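Local structure of chitin oligosaccharide binding protein NagB2 (Paenibacillus sp. FPU-7, 7EHU) at residues L96-A106 with E132-G141; S206-E215 with F299-L309. The protein binds short chitin oligosaccharides, N,N'-diacetylchitobiose and N,N',N''-triacetylchitotriose, as an extracellular solute-binding protein, probably for uptake by an ABC transporter. One frame throughout, in Å; residues are numbered along the deposited sequence. Where two conformers were deposited one is given.

Interaction 1: residues L96-A106 with E132-G141. With NAG (2-acetamido-2-deoxy-beta-D-glucopyranose), chain B; NAG (2-acetamido-2-deoxy-beta-D-glucopyranose), chain C.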
loop_
_atom_site.group_PDB
_atom_site.type_symbol
_atom_site.label_atom_id
_atom_site.label_comp_id
_atom_site.label_asym_id
_atom_site.label_seq_id
_atom_site.Cartn_x
_atom_site.Cartn_y
_atom_site.Cartn_z
ATOM N N LEU A 96 7.045 6.949 -5.897
ATOM C CA LEU A 96 7.972 5.839 -6.022
ATOM C C LEU A 96 7.734 4.849 -4.892
ATOM O O LEU A 96 7.469 5.245 -3.751
ATOM C CB LEU A 96 9.402 6.373 -5.886
ATOM C CG LEU A 96 10.542 5.364 -5.860
ATOM C CD1 LEU A 96 10.695 4.652 -7.194
ATOM C CD2 LEU A 96 11.864 6.064 -5.491
ATOM N N PHE A 97 7.880 3.551 -5.182
ATOM C CA PHE A 97 7.835 2.514 -4.163
ATOM C C PHE A 97 9.237 2.052 -3.786
ATOM O O PHE A 97 10.097 1.862 -4.651
ATOM C CB PHE A 97 7.004 1.310 -4.624
ATOM C CG PHE A 97 5.532 1.567 -4.471
ATOM C CD1 PHE A 97 4.833 2.272 -5.446
ATOM C CD2 PHE A 97 4.844 1.190 -3.313
ATOM C CE1 PHE A 97 3.496 2.584 -5.284
ATOM C CE2 PHE A 97 3.511 1.497 -3.139
ATOM C CZ PHE A 97 2.828 2.197 -4.118
ATOM N N GLY A 98 9.418 1.784 -2.494
ATOM C CA GLY A 98 10.626 1.191 -1.980
ATOM C C GLY A 98 10.751 -0.258 -2.410
ATOM O O GLY A 98 9.864 -0.853 -3.034
ATOM N N GLY A 99 11.879 -0.849 -2.042
ATOM C CA GLY A 99 12.140 -2.228 -2.382
ATOM C C GLY A 99 12.513 -2.385 -3.836
ATOM O O GLY A 99 13.265 -1.567 -4.376
ATOM N N ALA A 100 11.933 -3.405 -4.479
ATOM C CA ALA A 100 12.306 -3.784 -5.842
ATOM C C ALA A 100 12.339 -2.596 -6.795
ATOM O O ALA A 100 13.298 -2.445 -7.545
ATOM C CB ALA A 100 11.367 -4.877 -6.378
ATOM N N ASP A 101 11.283 -1.772 -6.824
ATOM C CA ASP A 101 11.245 -0.675 -7.794
ATOM C C ASP A 101 12.433 0.262 -7.590
ATOM O O ASP A 101 13.125 0.638 -8.544
ATOM C CB ASP A 101 9.948 0.129 -7.666
ATOM C CG ASP A 101 8.719 -0.603 -8.144
ATOM O OD1 ASP A 101 8.779 -1.735 -8.685
ATOM O OD2 ASP A 101 7.629 -0.041 -7.903
ATOM N N THR A 102 12.649 0.703 -6.346
ATOM C CA THR A 102 13.772 1.599 -6.038
ATOM C C THR A 102 15.101 0.936 -6.359
ATOM O O THR A 102 16.000 1.572 -6.907
ATOM C CB THR A 102 13.713 2.018 -4.554
ATOM O OG1 THR A 102 12.630 2.923 -4.348
ATOM C CG2 THR A 102 14.964 2.730 -4.119
ATOM N N GLN A 103 15.254 -0.340 -6.013
ATOM C CA GLN A 103 16.498 -1.028 -6.324
ATOM C C GLN A 103 16.749 -1.034 -7.824
ATOM O O GLN A 103 17.868 -0.784 -8.272
ATOM C CB GLN A 103 16.419 -2.444 -5.784
ATOM C CG GLN A 103 16.485 -2.500 -4.249
ATOM C CD GLN A 103 15.771 -3.704 -3.669
ATOM O OE1 GLN A 103 15.504 -4.689 -4.363
ATOM N NE2 GLN A 103 15.470 -3.635 -2.385
ATOM N N ASN A 104 15.714 -1.309 -8.617
ATOM C CA ASN A 104 15.887 -1.331 -10.062
ATOM C C ASN A 104 16.303 0.035 -10.588
ATOM O O ASN A 104 17.255 0.149 -11.359
ATOM C CB ASN A 104 14.591 -1.781 -10.731
ATOM C CG ASN A 104 14.316 -3.257 -10.542
ATOM O OD1 ASN A 104 15.144 -3.993 -10.011
ATOM N ND2 ASN A 104 13.143 -3.703 -10.975
ATOM N N TYR A 105 15.603 1.088 -10.183
ATOM C CA TYR A 105 15.872 2.397 -10.749
ATOM C C TYR A 105 17.190 2.960 -10.237
ATOM O O TYR A 105 17.871 3.676 -10.969
ATOM C CB TYR A 105 14.692 3.338 -10.498
ATOM C CG TYR A 105 13.365 2.848 -11.037
ATOM C CD1 TYR A 105 13.287 2.086 -12.199
ATOM C CD2 TYR A 105 12.180 3.170 -10.403
ATOM C CE1 TYR A 105 12.069 1.649 -12.679
ATOM C CE2 TYR A 105 10.946 2.751 -10.888
ATOM C CZ TYR A 105 10.904 1.984 -12.024
ATOM O OH TYR A 105 9.706 1.560 -12.551
ATOM N N ALA A 106 17.540 2.668 -8.985
ATOM C CA ALA A 106 18.820 3.109 -8.450
ATOM C C ALA A 106 19.977 2.409 -9.151
ATOM O O ALA A 106 20.966 3.048 -9.512
ATOM C CB ALA A 106 18.883 2.863 -6.951
ATOM N N GLU A 132 13.486 0.721 3.030
ATOM C CA GLU A 132 13.011 0.290 1.716
ATOM C C GLU A 132 13.599 1.146 0.600
ATOM O O GLU A 132 13.708 0.701 -0.546
ATOM C CB GLU A 132 11.482 0.310 1.633
ATOM C CG GLU A 132 10.747 -0.696 2.512
ATOM C CD GLU A 132 9.383 -1.075 1.988
ATOM O OE1 GLU A 132 9.022 -0.654 0.883
ATOM O OE2 GLU A 132 8.636 -1.795 2.693
ATOM N N PHE A 133 13.960 2.381 0.908
ATOM C CA PHE A 133 14.473 3.311 -0.083
ATOM C C PHE A 133 15.991 3.374 -0.089
ATOM O O PHE A 133 16.561 4.203 -0.797
ATOM C CB PHE A 133 13.865 4.684 0.163
ATOM C CG PHE A 133 12.412 4.756 -0.171
ATOM C CD1 PHE A 133 12.009 4.973 -1.479
ATOM C CD2 PHE A 133 11.451 4.551 0.788
ATOM C CE1 PHE A 133 10.667 5.043 -1.806
ATOM C CE2 PHE A 133 10.086 4.616 0.451
ATOM C CZ PHE A 133 9.716 4.873 -0.845
ATOM N N THR A 134 16.659 2.507 0.670
ATOM C CA THR A 134 18.108 2.543 0.813
ATOM C C THR A 134 18.731 1.402 0.027
ATOM O O THR A 134 18.276 0.260 0.118
ATOM C CB THR A 134 18.484 2.480 2.293
ATOM O OG1 THR A 134 17.813 3.561 2.953
ATOM C CG2 THR A 134 19.984 2.587 2.502
ATOM N N VAL A 135 19.750 1.719 -0.766
ATOM C CA VAL A 135 20.464 0.741 -1.580
ATOM C C VAL A 135 21.947 1.025 -1.375
ATOM O O VAL A 135 22.415 2.136 -1.651
ATOM C CB VAL A 135 20.072 0.839 -3.071
ATOM C CG1 VAL A 135 20.744 -0.247 -3.921
ATOM C CG2 VAL A 135 18.552 0.768 -3.265
ATOM N N ASP A 136 22.670 0.057 -0.820
ATOM C CA ASP A 136 24.104 0.209 -0.546
ATOM C C ASP A 136 24.395 1.492 0.231
ATOM O O ASP A 136 25.359 2.216 -0.047
ATOM C CB ASP A 136 24.944 0.122 -1.824
ATOM C CG ASP A 136 24.816 -1.222 -2.513
ATOM O OD1 ASP A 136 24.743 -2.247 -1.801
ATOM O OD2 ASP A 136 24.799 -1.262 -3.765
ATOM N N GLY A 137 23.559 1.764 1.229
ATOM C CA GLY A 137 23.750 2.886 2.127
ATOM C C GLY A 137 23.247 4.235 1.647
ATOM O O GLY A 137 23.217 5.180 2.440
ATOM N N LYS A 138 22.793 4.374 0.406
ATOM C CA LYS A 138 22.477 5.713 -0.102
ATOM C C LYS A 138 20.935 5.659 -0.170
ATOM O O LYS A 138 20.323 4.601 -0.456
ATOM C CB LYS A 138 22.923 5.682 -1.509
ATOM C CG LYS A 138 24.503 5.501 -1.657
ATOM C CD LYS A 138 25.000 5.576 -3.129
ATOM C CE LYS A 138 24.268 4.109 -3.123
ATOM N NZ LYS A 138 24.023 3.147 -4.154
ATOM N N ILE A 139 20.323 6.788 0.120
ATOM C CA ILE A 139 18.884 6.921 0.229
ATOM C C ILE A 139 18.375 7.476 -1.092
ATOM O O ILE A 139 18.857 8.512 -1.554
ATOM C CB ILE A 139 18.546 7.852 1.405
ATOM C CG1 ILE A 139 19.000 7.232 2.740
ATOM C CG2 ILE A 139 17.064 8.166 1.432
ATOM C CD1 ILE A 139 19.349 8.244 3.809
ATOM N N TYR A 140 17.375 6.816 -1.677
ATOM C CA TYR A 140 16.905 7.158 -3.015
ATOM C C TYR A 140 15.435 7.558 -3.070
ATOM O O TYR A 140 14.893 7.743 -4.159
ATOM C CB TYR A 140 17.168 5.992 -3.965
ATOM C CG TYR A 140 18.629 5.787 -4.267
ATOM C CD1 TYR A 140 19.322 6.659 -5.108
ATOM C CD2 TYR A 140 19.325 4.714 -3.717
ATOM C CE1 TYR A 140 20.667 6.463 -5.402
ATOM C CE2 TYR A 140 20.660 4.506 -4.000
ATOM C CZ TYR A 140 21.322 5.377 -4.858
ATOM O OH TYR A 140 22.655 5.151 -5.115
ATOM N N GLY A 141 14.789 7.734 -1.934
ATOM C CA GLY A 141 13.428 8.246 -1.896
ATOM C C GLY A 141 13.024 8.448 -0.454
ATOM O O GLY A 141 13.717 7.997 0.461
HETATM C C1 NAG B . -0.236 0.362 -2.561
HETATM C C2 NAG B . 0.251 -0.424 -3.755
HETATM C C3 NAG B . 0.548 -1.871 -3.363
HETATM C C4 NAG B . 1.508 -1.912 -2.180
HETATM C C5 NAG B . 0.970 -1.064 -1.031
HETATM C C6 NAG B . 1.919 -0.970 0.144
HETATM C C7 NAG B . -0.417 0.237 -6.017
HETATM C C8 NAG B . -1.493 0.172 -7.067
HETATM N N2 NAG B . -0.689 -0.374 -4.862
HETATM O O3 NAG B . 1.100 -2.531 -4.495
HETATM O O4 NAG B . 1.683 -3.237 -1.687
HETATM O O5 NAG B . 0.715 0.269 -1.504
HETATM O O6 NAG B . 3.162 -0.391 -0.225
HETATM O O7 NAG B . 0.658 0.805 -6.214
HETATM C C1 NAG C . -1.550 5.380 -1.511
HETATM C C2 NAG C . -0.427 4.731 -0.721
HETATM C C3 NAG C . 0.175 3.559 -1.490
HETATM C C4 NAG C . -0.901 2.622 -2.022
HETATM C C5 NAG C . -1.933 3.444 -2.783
HETATM C C6 NAG C . -3.096 2.646 -3.315
HETATM C C7 NAG C . 0.783 6.323 0.748
HETATM C C8 NAG C . 1.896 7.318 0.807
HETATM N N2 NAG C . 0.613 5.710 -0.432
HETATM O O3 NAG C . 1.063 2.886 -0.611
HETATM O O4 NAG C . -0.316 1.706 -2.943
HETATM O O5 NAG C . -2.482 4.424 -1.894
HETATM O O6 NAG C . -3.961 3.467 -4.092
HETATM O O7 NAG C . 0.088 6.074 1.729
HETATM O O HOH W 1 7.560 -1.113 -1.388
HETATM O O HOH W 2 15.958 -1.119 -0.889
#

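Interaction 2: residues S206-E215 with F299-L309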
loop_
_atom_site.group_PDB
_atom_site.type_symbol
_atom_site.label_atom_id
_atom_site.label_comp_id
_atom_site.label_asym_id
_atom_site.label_seq_id
_atom_site.Cartn_x
_atom_site.Cartn_y
_atom_site.Cartn_z
ATOM N N SER A 206 -1.306 -11.353 2.959
ATOM C CA SER A 206 -1.456 -11.669 4.375
ATOM C C SER A 206 -1.814 -13.131 4.602
ATOM O O SER A 206 -1.397 -13.702 5.612
ATOM C CB SER A 206 -2.411 -10.706 5.076
ATOM O OG SER A 206 -1.767 -9.473 5.343
ATOM N N LEU A 207 -2.553 -13.752 3.674
ATOM C CA LEU A 207 -2.846 -15.177 3.779
ATOM C C LEU A 207 -1.582 -16.017 3.712
ATOM O O LEU A 207 -1.365 -16.880 4.564
ATOM C CB LEU A 207 -3.821 -15.611 2.695
ATOM C CG LEU A 207 -5.281 -15.586 3.125
ATOM C CD1 LEU A 207 -6.194 -15.635 1.898
ATOM C CD2 LEU A 207 -5.578 -16.748 4.043
ATOM N N PHE A 208 -0.737 -15.801 2.693
ATOM C CA PHE A 208 0.418 -16.688 2.547
ATOM C C PHE A 208 1.513 -16.400 3.567
ATOM O O PHE A 208 2.288 -17.304 3.884
ATOM C CB PHE A 208 0.914 -16.880 1.100
ATOM C CG PHE A 208 1.523 -15.671 0.415
ATOM C CD1 PHE A 208 2.762 -15.162 0.784
ATOM C CD2 PHE A 208 0.909 -15.127 -0.709
ATOM C CE1 PHE A 208 3.324 -14.099 0.073
ATOM C CE2 PHE A 208 1.473 -14.074 -1.396
ATOM C CZ PHE A 208 2.666 -13.569 -1.002
ATOM N N VAL A 209 1.580 -15.187 4.114
ATOM C CA VAL A 209 2.474 -14.969 5.241
ATOM C C VAL A 209 1.903 -15.640 6.484
ATOM O O VAL A 209 2.642 -16.230 7.280
ATOM C CB VAL A 209 2.781 -13.467 5.425
ATOM C CG1 VAL A 209 3.494 -13.206 6.759
ATOM C CG2 VAL A 209 3.600 -12.933 4.233
ATOM N N ALA A 210 0.578 -15.599 6.651
ATOM C CA ALA A 210 -0.038 -16.279 7.787
ATOM C C ALA A 210 0.175 -17.785 7.726
ATOM O O ALA A 210 0.322 -18.430 8.770
ATOM C CB ALA A 210 -1.538 -15.980 7.858
ATOM N N THR A 211 0.182 -18.371 6.525
ATOM C CA THR A 211 0.339 -19.818 6.409
ATOM C C THR A 211 1.795 -20.259 6.355
ATOM O O THR A 211 2.117 -21.327 6.871
ATOM C CB THR A 211 -0.391 -20.360 5.176
ATOM O OG1 THR A 211 0.083 -19.689 4.010
ATOM C CG2 THR A 211 -1.889 -20.199 5.293
ATOM N N ALA A 212 2.683 -19.477 5.736
ATOM C CA ALA A 212 4.053 -19.905 5.496
ATOM C C ALA A 212 5.077 -19.163 6.342
ATOM O O ALA A 212 6.212 -19.631 6.457
ATOM C CB ALA A 212 4.411 -19.711 4.018
ATOM N N GLY A 213 4.708 -18.027 6.933
ATOM C CA GLY A 213 5.652 -17.201 7.639
ATOM C C GLY A 213 6.289 -16.152 6.754
ATOM O O GLY A 213 6.286 -16.264 5.526
ATOM N N PRO A 214 6.862 -15.110 7.369
ATOM C CA PRO A 214 7.427 -14.003 6.568
ATOM C C PRO A 214 8.677 -14.371 5.794
ATOM O O PRO A 214 9.004 -13.694 4.816
ATOM C CB PRO A 214 7.722 -12.923 7.619
ATOM C CG PRO A 214 7.953 -13.708 8.886
ATOM C CD PRO A 214 7.007 -14.885 8.819
ATOM N N GLU A 215 9.410 -15.392 6.212
ATOM C CA GLU A 215 10.620 -15.801 5.511
ATOM C C GLU A 215 10.321 -16.328 4.112
ATOM O O GLU A 215 11.181 -16.282 3.235
ATOM C CB GLU A 215 11.308 -16.871 6.359
ATOM C CG GLU A 215 10.486 -18.151 6.546
ATOM C CD GLU A 215 9.379 -18.131 7.636
ATOM O OE1 GLU A 215 8.679 -19.159 7.706
ATOM O OE2 GLU A 215 9.171 -17.154 8.396
ATOM N N PHE A 299 -4.976 -9.265 10.591
ATOM C CA PHE A 299 -5.238 -10.577 10.031
ATOM C C PHE A 299 -5.189 -11.626 11.148
ATOM O O PHE A 299 -4.256 -11.616 11.954
ATOM C CB PHE A 299 -4.212 -10.900 8.934
ATOM C CG PHE A 299 -4.612 -12.097 8.123
ATOM C CD1 PHE A 299 -4.275 -13.382 8.540
ATOM C CD2 PHE A 299 -5.386 -11.955 6.983
ATOM C CE1 PHE A 299 -4.697 -14.486 7.835
ATOM C CE2 PHE A 299 -5.810 -13.064 6.290
ATOM C CZ PHE A 299 -5.459 -14.324 6.717
ATOM N N PRO A 300 -6.166 -12.526 11.232
ATOM C CA PRO A 300 -6.226 -13.461 12.367
ATOM C C PRO A 300 -5.174 -14.566 12.304
ATOM O O PRO A 300 -4.636 -14.904 11.254
ATOM C CB PRO A 300 -7.627 -14.067 12.244
ATOM C CG PRO A 300 -7.937 -13.977 10.762
ATOM C CD PRO A 300 -7.323 -12.671 10.327
ATOM N N ASN A 301 -4.916 -15.164 13.460
ATOM C CA ASN A 301 -3.867 -16.176 13.596
ATOM C C ASN A 301 -4.318 -17.537 13.066
ATOM O O ASN A 301 -5.331 -18.097 13.515
ATOM C CB ASN A 301 -3.432 -16.280 15.059
ATOM C CG ASN A 301 -2.694 -15.045 15.556
ATOM O OD1 ASN A 301 -2.130 -14.284 14.768
ATOM N ND2 ASN A 301 -2.741 -14.813 16.852
ATOM N N ILE A 302 -3.547 -18.073 12.115
ATOM C CA ILE A 302 -3.774 -19.415 11.584
ATOM C C ILE A 302 -3.032 -20.475 12.383
ATOM O O ILE A 302 -3.450 -21.640 12.375
ATOM C CB ILE A 302 -3.406 -19.469 10.087
ATOM C CG1 ILE A 302 -4.498 -18.778 9.262
ATOM C CG2 ILE A 302 -3.196 -20.917 9.591
ATOM C CD1 ILE A 302 -4.162 -18.575 7.805
ATOM N N GLY A 303 -1.956 -20.104 13.077
ATOM C CA GLY A 303 -1.136 -21.031 13.831
ATOM C C GLY A 303 0.169 -21.271 13.102
ATOM O O GLY A 303 0.157 -21.793 11.982
ATOM N N GLY A 304 1.294 -20.889 13.698
ATOM C CA GLY A 304 2.573 -21.047 13.036
ATOM C C GLY A 304 3.409 -19.776 13.046
ATOM O O GLY A 304 3.150 -18.836 13.810
ATOM N N LYS A 305 4.413 -19.753 12.154
ATOM C CA LYS A 305 5.390 -18.664 12.105
ATOM C C LYS A 305 4.804 -17.345 11.623
ATOM O O LYS A 305 5.450 -16.303 11.784
ATOM C CB LYS A 305 6.563 -19.022 11.183
ATOM C CG LYS A 305 7.690 -19.816 11.839
ATOM C CD LYS A 305 8.636 -20.406 10.792
ATOM C CE LYS A 305 9.762 -21.229 11.433
ATOM N NZ LYS A 305 10.955 -20.404 11.815
ATOM N N GLY A 306 3.619 -17.357 11.019
ATOM C CA GLY A 306 2.991 -16.107 10.651
ATOM C C GLY A 306 2.192 -15.429 11.749
ATOM O O GLY A 306 1.750 -14.299 11.549
ATOM N N ASP A 307 2.021 -16.061 12.904
ATOM C CA ASP A 307 1.120 -15.531 13.922
ATOM C C ASP A 307 1.546 -14.160 14.437
ATOM O O ASP A 307 2.732 -13.873 14.611
ATOM C CB ASP A 307 1.036 -16.502 15.107
ATOM C CG ASP A 307 0.170 -17.698 14.823
ATOM O OD1 ASP A 307 0.008 -18.524 15.733
ATOM O OD2 ASP A 307 -0.399 -17.800 13.723
ATOM N N ASN A 308 0.540 -13.332 14.731
ATOM C CA ASN A 308 0.684 -12.035 15.389
ATOM C C ASN A 308 1.526 -11.042 14.610
ATOM O O ASN A 308 2.038 -10.079 15.179
ATOM C CB ASN A 308 1.165 -12.181 16.825
ATOM C CG ASN A 308 0.210 -12.982 17.621
ATOM O OD1 ASN A 308 -0.927 -12.555 17.797
ATOM N ND2 ASN A 308 0.632 -14.143 18.107
ATOM N N LEU A 309 1.649 -11.239 13.312
ATOM C CA LEU A 309 2.325 -10.290 12.445
ATOM C C LEU A 309 1.311 -9.381 11.759
ATOM O O LEU A 309 0.148 -9.733 11.591
ATOM C CB LEU A 309 3.134 -11.037 11.382
ATOM C CG LEU A 309 4.180 -12.007 11.916
ATOM C CD1 LEU A 309 4.916 -12.670 10.762
ATOM C CD2 LEU A 309 5.174 -11.303 12.812
HETATM O O HOH W 3 -1.024 -16.794 11.270
HETATM O O HOH W 4 1.121 -18.783 11.330
HETATM O O HOH W 5 2.276 -19.705 9.839
HETATM O O HOH W 6 3.617 -21.564 9.427
#

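Interaction 1: residues L96-A106 with E132-G141
Gly98 sets its CA over one face of the Phe133 ring, 3.9 Å from the ring centroid and only 13° off the normal, a CH-pi contact that brings the loop after strand 93-97 against the 3-10 turn at Glu132-Phe133. Phe133 CG stands anti to its carbonyl carbon (chi1 -70°), which puts one ring face under Gly98 CA and turns the ring edge to Leu96 O, in its plane; Leu96 CD2 touches Phe133 CE1. Next to this, Gly99 N, at the N-cap of helix 100-107, gives a nearly straight hydrogen bond (176°) to Glu132 O at 2.8 Å. Thr102, in the first turn of the helix, bonds back through OG1 to Phe97 O at 2.8 Å and rests CG2 on Tyr140 CB at 3.9 Å. Further along, Ala106 CB sits over the centre of the Tyr140 ring, 3.8 Å from its centroid.

The solvent side is looser. Exposed Gln103 lays CG against Val135 CG2 at 4.0 Å, while its NE2 reaches a water that donates to Glu132 O and Thr134 O. A second water links Gly98 O to Glu132 OE1, 2.7 Å from the latter. Glu132 O is thus gripped by one amide and one water. Phe97 turns away from this packing into the glycan pocket, its CZ 3.4 Å from O4 of the chain C NAG, with Arg77 as a cation-pi partner. The seam is apolar, ring on backbone, with one direct hydrogen bond and waters at its rim, consistent with a well-held loop next to Phe97.

Interaction 2: residues S206-E215 with F299-L309
The last two turns of helix 197-212 and the residues after it meet the irregular loop 299-309, CA atoms closest at Gly213 and Gly306 (4.2 Å), and Gly306 CA makes a CA-H...O contact with Val209 O at 3.4 Å. Phe299, its CG anti to the backbone N (chi1 -167°), presents one ring face to the helix, with Ser206 O over its centre, and the other to Pro300 CD. Leu207 CD2 meets the ring at CZ, crossing at about a right angle, and Ala210 CB approaches Phe299 CE1 obliquely at 3.5 Å. Ile302 CD1 lies 3.7 Å from Ala210 CB and also touches Thr211 CG2. Beyond the helix end, Pro214 CD packs on Leu309 CD1 at 3.6 Å. Polar linkage runs through water: one molecule, 2.6 Å from Ala210 O, donates to that carbonyl and accepts from Gly306 N. Within the loop, Asp307 OD2 takes Gly303 N on its syn lone pair, Asn301 ND2 donates a hydrogen bond to Asn308 OD1, and Asn308 N donates to Asn301 OD1. Around the contact, Trp170 of helix 170-182 touches Leu207, Phe299 and Ile302, helix 230-244 borders Thr211, and Phe385 of strand 383-385 and Phe273 of strand 271-275 both reach Ser206.

How the interactions relate
Interaction 1 and interaction 2 are separate contacts, their centres 27 Å apart and their nearest atoms about 12 Å apart, and they follow one another along the chain. The bound sugar relates them. Interaction 1 reaches it directly through Phe97, whereas interaction 2 does not touch it, the side chain of Ser206 lying about 10 Å from a bound NAG. Strand 309-320 connects the two: loop 299-309 leads into it, and further on Ser315 and Gly317 make backbone hydrogen bonds with Gly98 and Leu96 respectively, and Asn316 ND2 a weak one to Leu96 O, while the side chains of Ser315 and Asn316 also hydrogen-bond NAG.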